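Local coordinates for protein quinoline 2-oxidoreductase medium subunit (Pseudomonas putida, PDB 1T3Q) that binds flavin-adenine dinucleotide as the medium subunit of quinoline 2-oxidoreductase, a molybdenum hydroxylase, and probably takes part in its electron transfer, at residues C[26-31]-C[45-50]; C[15-20]-C[51-56]. All blocks are in the same frame, centred on the assembly; numbering follows the deposited sequence.

Interaction 1. Residues C[26-31]-C[45-50]. With FAD (flavin-adenine dinucleotide), chain R.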
loop_
_atom_site.group_PDB
_atom_site.type_symbol
_atom_site.label_atom_id
_atom_site.label_comp_id
_atom_site.label_asym_id
_atom_site.label_seq_id
_atom_site.Cartn_x
_atom_site.Cartn_y
_atom_site.Cartn_z
ATOM N N ASP C 26 45.170 10.226 7.860
ATOM C CA ASP C 26 44.086 9.258 7.988
ATOM C C ASP C 26 43.435 8.933 6.648
ATOM O O ASP C 26 42.523 8.104 6.575
ATOM C CB ASP C 26 43.040 9.789 8.963
ATOM C CG ASP C 26 43.572 9.895 10.379
ATOM O OD1 ASP C 26 43.044 10.722 11.146
ATOM O OD2 ASP C 26 44.508 9.144 10.727
ATOM N N ALA C 27 43.899 9.587 5.591
ATOM C CA ALA C 27 43.354 9.342 4.263
ATOM C C ALA C 27 43.909 8.022 3.756
ATOM O O ALA C 27 45.025 7.630 4.097
ATOM C CB ALA C 27 43.736 10.472 3.314
ATOM N N ARG C 28 43.121 7.323 2.952
ATOM C CA ARG C 28 43.559 6.055 2.410
ATOM C C ARG C 28 43.234 6.003 0.930
ATOM O O ARG C 28 42.262 6.604 0.472
ATOM C CB ARG C 28 42.893 4.902 3.165
ATOM C CG ARG C 28 43.167 4.963 4.664
ATOM C CD ARG C 28 42.620 3.766 5.432
ATOM N NE ARG C 28 43.351 2.536 5.140
ATOM C CZ ARG C 28 43.693 1.635 6.056
ATOM N NH1 ARG C 28 44.356 0.545 5.698
ATOM N NH2 ARG C 28 43.388 1.828 7.333
ATOM N N ILE C 29 44.075 5.298 0.189
ATOM C CA ILE C 29 43.903 5.152 -1.243
ATOM C C ILE C 29 42.852 4.096 -1.565
ATOM O O ILE C 29 42.693 3.127 -0.828
ATOM C CB ILE C 29 45.225 4.690 -1.903
ATOM C CG1 ILE C 29 46.253 5.824 -1.879
ATOM C CG2 ILE C 29 44.962 4.197 -3.332
ATOM C CD1 ILE C 29 47.666 5.355 -2.209
ATOM N N ILE C 30 42.114 4.307 -2.652
ATOM C CA ILE C 30 41.171 3.299 -3.104
ATOM C C ILE C 30 41.430 3.115 -4.593
ATOM O O ILE C 30 41.573 4.088 -5.334
ATOM C CB ILE C 30 39.673 3.672 -2.884
ATOM C CG1 ILE C 30 38.803 2.502 -3.374
ATOM C CG2 ILE C 30 39.302 4.942 -3.637
ATOM C CD1 ILE C 30 37.303 2.676 -3.159
ATOM N N ALA C 31 41.535 1.859 -5.007
ATOM C CA ALA C 31 41.755 1.506 -6.400
ATOM C C ALA C 31 40.497 0.784 -6.872
ATOM O O ALA C 31 39.492 1.423 -7.171
ATOM C CB ALA C 31 42.976 0.606 -6.525
ATOM N N VAL C 45 38.486 -0.569 9.355
ATOM C CA VAL C 45 39.337 0.586 9.084
ATOM C C VAL C 45 38.437 1.808 9.072
ATOM O O VAL C 45 37.263 1.718 8.703
ATOM C CB VAL C 45 40.079 0.485 7.718
ATOM C CG1 VAL C 45 41.004 -0.728 7.714
ATOM C CG2 VAL C 45 39.082 0.403 6.576
ATOM N N TYR C 46 38.980 2.949 9.485
ATOM C CA TYR C 46 38.202 4.174 9.534
ATOM C C TYR C 46 38.921 5.334 8.864
ATOM O O TYR C 46 39.422 6.236 9.531
ATOM C CB TYR C 46 37.887 4.542 10.985
ATOM C CG TYR C 46 37.099 3.492 11.732
ATOM C CD1 TYR C 46 37.724 2.367 12.265
ATOM C CD2 TYR C 46 35.720 3.623 11.901
ATOM C CE1 TYR C 46 36.994 1.394 12.956
ATOM C CE2 TYR C 46 34.981 2.657 12.587
ATOM C CZ TYR C 46 35.624 1.548 13.111
ATOM O OH TYR C 46 34.895 0.602 13.800
ATOM N N PRO C 47 38.979 5.328 7.527
ATOM C CA PRO C 47 39.655 6.418 6.822
ATOM C C PRO C 47 38.865 7.712 6.922
ATOM O O PRO C 47 37.644 7.698 7.067
ATOM C CB PRO C 47 39.733 5.902 5.390
ATOM C CG PRO C 47 38.457 5.102 5.266
ATOM C CD PRO C 47 38.430 4.339 6.579
ATOM N N SER C 48 39.563 8.836 6.849
ATOM C CA SER C 48 38.906 10.128 6.912
ATOM C C SER C 48 38.460 10.473 5.501
ATOM O O SER C 48 37.427 11.110 5.292
ATOM C CB SER C 48 39.893 11.189 7.401
ATOM O OG SER C 48 41.039 11.203 6.569
ATOM N N CYS C 49 39.250 10.020 4.532
ATOM C CA CYS C 49 38.992 10.305 3.132
ATOM C C CYS C 49 39.571 9.207 2.250
ATOM O O CYS C 49 40.620 8.645 2.555
ATOM C CB CYS C 49 39.640 11.651 2.777
ATOM S SG CYS C 49 39.712 12.064 1.007
ATOM N N LEU C 50 38.874 8.882 1.169
ATOM C CA LEU C 50 39.380 7.878 0.246
ATOM C C LEU C 50 39.849 8.613 -0.996
ATOM O O LEU C 50 39.111 9.409 -1.575
ATOM C CB LEU C 50 38.300 6.858 -0.122
ATOM C CG LEU C 50 37.869 5.906 1.001
ATOM C CD1 LEU C 50 36.960 4.831 0.425
ATOM C CD2 LEU C 50 39.097 5.270 1.645
HETATM P PA FAD R . 41.568 -1.815 -3.133
HETATM O O1A FAD R . 40.649 -2.734 -2.409
HETATM O O2A FAD R . 41.132 -0.598 -3.483
HETATM O O5B FAD R . 42.561 -1.596 -2.005
HETATM C C5B FAD R . 43.625 -2.521 -1.609
HETATM C C4B FAD R . 44.518 -1.835 -0.490
HETATM O O4B FAD R . 45.711 -1.301 -1.191
HETATM C C3B FAD R . 43.962 -0.621 0.330
HETATM O O3B FAD R . 44.484 -0.586 1.625
HETATM C C2B FAD R . 44.386 0.589 -0.559
HETATM O O2B FAD R . 44.535 1.773 0.184
HETATM C C1B FAD R . 45.740 0.159 -1.039
HETATM N N9A FAD R . 46.098 0.615 -2.382
HETATM C C8A FAD R . 45.437 0.342 -3.562
HETATM N N7A FAD R . 46.123 0.708 -4.642
HETATM C C5A FAD R . 47.279 1.265 -4.149
HETATM C C6A FAD R . 48.485 1.847 -4.820
HETATM N N6A FAD R . 48.621 1.969 -6.117
HETATM N N1A FAD R . 49.474 2.299 -3.955
HETATM C C2A FAD R . 49.369 2.198 -2.584
HETATM N N3A FAD R . 48.310 1.692 -1.888
HETATM C C4A FAD R . 47.263 1.287 -2.709
HETATM N N1 FAD R . 42.568 -11.815 -4.417
HETATM C C2 FAD R . 43.404 -12.810 -4.725
HETATM O O2 FAD R . 44.602 -12.675 -4.685
HETATM N N3 FAD R . 42.931 -14.150 -4.930
HETATM C C4 FAD R . 41.596 -14.496 -4.732
HETATM O O4 FAD R . 41.259 -15.650 -4.881
HETATM C C4X FAD R . 40.679 -13.431 -4.314
HETATM N N5 FAD R . 39.350 -13.700 -4.097
HETATM C C5X FAD R . 38.507 -12.644 -3.808
HETATM C C6 FAD R . 37.124 -12.944 -3.580
HETATM C C7 FAD R . 36.200 -11.941 -3.287
HETATM C C7M FAD R . 34.758 -12.318 -3.022
HETATM C C8 FAD R . 36.639 -10.525 -3.232
HETATM C C8M FAD R . 35.692 -9.390 -2.926
HETATM C C9 FAD R . 38.002 -10.209 -3.479
HETATM C C9A FAD R . 38.943 -11.253 -3.751
HETATM N N10 FAD R . 40.369 -11.021 -3.992
HETATM C C10 FAD R . 41.226 -12.054 -4.225
HETATM C "C1'" FAD R . 40.898 -9.646 -3.787
HETATM C "C2'" FAD R . 41.160 -8.886 -5.120
HETATM O "O2'" FAD R . 42.327 -9.421 -5.751
HETATM C "C3'" FAD R . 41.337 -7.415 -4.734
HETATM O "O3'" FAD R . 40.934 -6.654 -5.881
HETATM C "C4'" FAD R . 42.797 -7.044 -4.359
HETATM O "O4'" FAD R . 43.260 -7.817 -3.248
HETATM C "C5'" FAD R . 42.790 -5.589 -3.984
HETATM O "O5'" FAD R . 42.929 -4.719 -5.263
HETATM P P FAD R . 42.028 -3.526 -5.433
HETATM O O1P FAD R . 42.472 -2.876 -6.748
HETATM O O2P FAD R . 40.679 -3.827 -5.302
HETATM O O3P FAD R . 42.347 -2.578 -4.352
#
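Asp26 offers its backbone O to the amide N of Ser48 at 3.1 Å, the donor standing above the carbonyl plane, and so ties the loop leading into one strand to the loop leading into the next. The hydroxyl of Ser48 is hydrogen-bonded to OD1 of Asp24, two residues before Asp26. At Ala27 a methyl is enough: its CB lies 4.3 Å from Cys49 CB, and a small residue suits the close approach of the two backbones. Arg28 pairs with Leu50 in parallel, its N reaching Cys49 O at 2.9 Å, nearly along the C=O axis. Its side chain crosses Pro47 at about a right angle, CD 3.6 Å from Pro47 CB, and a bend at chi3 (70°) sets NE off the line of the methylenes; the guanidinium has Val45 CG1 over one face, 3.5 Å from NH2, and FAD O3B at its edge. An alanine at Arg28 would probably strip Val45 CG1 of the guanidinium and Pro47 of the CG and CD packing, and leave ribose O3B without this charged neighbour. Ile29 turns away from segment 45-50 and lays its branched chain against the adenine, CD1 coming 3.6 Å from C2A of FAD; its carbonyl O accepts a short bond from ribose O2B. Ile30 points back, with CG2 4.1 Å from Leu50 CB, and Ala31 N donates to phosphate oxygen O2A at 2.9 Å. Strand 49-52 lies between strands 28-30 and 7-9, in a beta-alpha-beta unit whose helix 36-41 packs on Ile30, Val45, Pro47 and Leu50, while helix 14-23 touches Ala27 and Ile29.

Interaction 2. Residues C[15-20]-C[51-56]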
loop_
_atom_site.group_PDB
_atom_site.type_symbol
_atom_site.label_atom_id
_atom_site.label_comp_id
_atom_site.label_asym_id
_atom_site.label_seq_id
_atom_site.Cartn_x
_atom_site.Cartn_y
_atom_site.Cartn_z
ATOM N N GLN C 15 50.918 13.552 -8.348
ATOM C CA GLN C 15 51.406 14.504 -7.361
ATOM C C GLN C 15 50.294 14.990 -6.439
ATOM O O GLN C 15 50.513 15.181 -5.242
ATOM C CB GLN C 15 52.081 15.697 -8.046
ATOM N N GLU C 16 49.102 15.196 -6.987
ATOM C CA GLU C 16 47.996 15.645 -6.155
ATOM C C GLU C 16 47.596 14.529 -5.188
ATOM O O GLU C 16 47.283 14.793 -4.027
ATOM C CB GLU C 16 46.799 16.060 -7.013
ATOM C CG GLU C 16 45.630 16.566 -6.186
ATOM C CD GLU C 16 44.517 17.150 -7.036
ATOM O OE1 GLU C 16 43.439 17.437 -6.475
ATOM O OE2 GLU C 16 44.721 17.328 -8.259
ATOM N N VAL C 17 47.613 13.287 -5.665
ATOM C CA VAL C 17 47.276 12.144 -4.815
ATOM C C VAL C 17 48.249 12.122 -3.641
ATOM O O VAL C 17 47.847 12.040 -2.482
ATOM C CB VAL C 17 47.418 10.801 -5.576
ATOM C CG1 VAL C 17 47.337 9.633 -4.600
ATOM C CG2 VAL C 17 46.337 10.680 -6.626
ATOM N N ILE C 18 49.537 12.197 -3.959
ATOM C CA ILE C 18 50.589 12.189 -2.950
ATOM C C ILE C 18 50.413 13.341 -1.963
ATOM O O ILE C 18 50.605 13.177 -0.758
ATOM C CB ILE C 18 51.980 12.285 -3.626
ATOM C CG1 ILE C 18 52.256 10.996 -4.405
ATOM C CG2 ILE C 18 53.064 12.538 -2.582
ATOM C CD1 ILE C 18 53.482 11.051 -5.292
ATOM N N GLN C 19 50.031 14.502 -2.481
ATOM C CA GLN C 19 49.837 15.681 -1.650
ATOM C C GLN C 19 48.686 15.481 -0.662
ATOM O O GLN C 19 48.800 15.819 0.519
ATOM C CB GLN C 19 49.565 16.898 -2.539
ATOM C CG GLN C 19 49.820 18.236 -1.864
ATOM C CD GLN C 19 48.790 18.567 -0.805
ATOM O OE1 GLN C 19 49.133 18.886 0.338
ATOM N NE2 GLN C 19 47.516 18.504 -1.179
ATOM N N VAL C 20 47.578 14.928 -1.147
ATOM C CA VAL C 20 46.422 14.699 -0.293
ATOM C C VAL C 20 46.736 13.692 0.811
ATOM O O VAL C 20 46.438 13.933 1.979
ATOM C CB VAL C 20 45.212 14.195 -1.109
ATOM C CG1 VAL C 20 44.024 13.954 -0.183
ATOM C CG2 VAL C 20 44.848 15.215 -2.182
ATOM N N VAL C 51 41.085 8.346 -1.391
ATOM C CA VAL C 51 41.675 8.987 -2.552
ATOM C C VAL C 51 41.758 7.980 -3.686
ATOM O O VAL C 51 42.608 7.085 -3.677
ATOM C CB VAL C 51 43.084 9.509 -2.230
ATOM C CG1 VAL C 51 43.629 10.292 -3.417
ATOM C CG2 VAL C 51 43.036 10.378 -0.969
ATOM N N ASP C 52 40.870 8.150 -4.656
ATOM C CA ASP C 52 40.773 7.276 -5.819
ATOM C C ASP C 52 41.894 7.568 -6.815
ATOM O O ASP C 52 42.273 8.726 -7.011
ATOM C CB ASP C 52 39.413 7.493 -6.503
ATOM C CG ASP C 52 38.948 6.281 -7.301
ATOM O OD1 ASP C 52 39.804 5.537 -7.822
ATOM O OD2 ASP C 52 37.720 6.084 -7.416
ATOM N N LEU C 53 42.416 6.520 -7.443
ATOM C CA LEU C 53 43.481 6.668 -8.429
ATOM C C LEU C 53 42.929 6.545 -9.849
ATOM O O LEU C 53 43.694 6.511 -10.812
ATOM C CB LEU C 53 44.558 5.595 -8.211
ATOM C CG LEU C 53 45.211 5.533 -6.828
ATOM C CD1 LEU C 53 46.210 4.391 -6.792
ATOM C CD2 LEU C 53 45.901 6.855 -6.514
ATOM N N ARG C 54 41.604 6.506 -9.981
ATOM C CA ARG C 54 40.971 6.349 -11.291
ATOM C C ARG C 54 41.370 7.371 -12.353
ATOM O O ARG C 54 41.372 7.054 -13.540
ATOM C CB ARG C 54 39.438 6.347 -11.161
ATOM C CG ARG C 54 38.828 7.643 -10.654
ATOM C CD ARG C 54 37.299 7.635 -10.773
ATOM N NE ARG C 54 36.861 7.472 -12.162
ATOM C CZ ARG C 54 35.592 7.520 -12.567
ATOM N NH1 ARG C 54 34.616 7.730 -11.695
ATOM N NH2 ARG C 54 35.300 7.349 -13.848
ATOM N N ASN C 55 41.708 8.589 -11.941
ATOM C CA ASN C 55 42.065 9.621 -12.912
ATOM C C ASN C 55 43.552 9.839 -13.167
ATOM O O ASN C 55 43.936 10.829 -13.788
ATOM C CB ASN C 55 41.418 10.951 -12.525
ATOM C CG ASN C 55 39.910 10.867 -12.490
ATOM O OD1 ASN C 55 39.295 10.291 -13.384
ATOM N ND2 ASN C 55 39.305 11.448 -11.462
ATOM N N VAL C 56 44.385 8.923 -12.693
ATOM C CA VAL C 56 45.828 9.030 -12.899
ATOM C C VAL C 56 46.152 8.063 -14.037
ATOM O O VAL C 56 46.562 6.929 -13.809
ATOM C CB VAL C 56 46.596 8.639 -11.621
ATOM C CG1 VAL C 56 48.073 8.980 -11.771
ATOM C CG2 VAL C 56 46.000 9.368 -10.420
#
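Val17 and Val20, one turn apart on helix 14-23, meet the end of strand 49-52 and the turn after it through methyl groups. All the contact across the two segments is apolar, and Val17 carries most of it. Its CG1, anti to the backbone N (chi1 169°), touches two partners: Leu53 CD2 at 3.7 Å and Val51 CG1 at 3.9 Å. The other branch, CG2, faces Val56 CG2 at 4.0 Å and also nears Leu53 CD2, so that this one leucine methyl sits against both branches of the valine, the two side chains crossing at about a right angle. Val51 divides its branches in the same way, giving CG1 to Val17 and CG2 to Val20 CG1, the latter at 3.8 Å. Beta-branched valines suit these places because each presents two methyls close to the backbone, short enough for a helix to lie near a strand. Leu53 is longer, and its CB does not aim directly at the helix; its extended end brings CD2 to Val17, and the residue also touches FAD.

No hydrogen bond crosses between the segments; those within segment 51-56 belong to its turn. Asp52, turned from the helix, accepts from Arg54 N at OD1 (3.0 Å), an Asx turn in which the donor lies above the carboxylate plane. A type I turn from Leu53 to Val56 follows, with Val56 N to Leu53 O at 3.1 Å, and it brings Val56 back toward the helix. The other carboxylate oxygen, OD2, is hydrogen-bonded to Tyr8 OH of the same chain and to NE2 of Gln74 of the small subunit.

The contact therefore depends on the fit of buried methyls, while the polar bonds are likely to steady the turn that carries Leu53 and Val56.

Strand 49-52 serves both contacts: its edge toward strand 28-30 pairs in interaction 1, while the side chain of Val51 and the residues after it meet helix 14-23 in interaction 2. Val51 joins them, since its N lies 2.8 Å from Arg28 O and its O lies 3.0 Å from Ile30 N, both probable hydrogen bonds. The centres of interactions 1 and 2 are about 12 Å apart. A second join is apolar, Ile29 CG2 to Leu53 CD1 at 3.7 Å, and both residues line the FAD pocket. Thus interaction 1 supplies backbone bonds to the ribose and phosphate, and interaction 2 packs the helix against Leu53, which touches the cofactor beside Ile29.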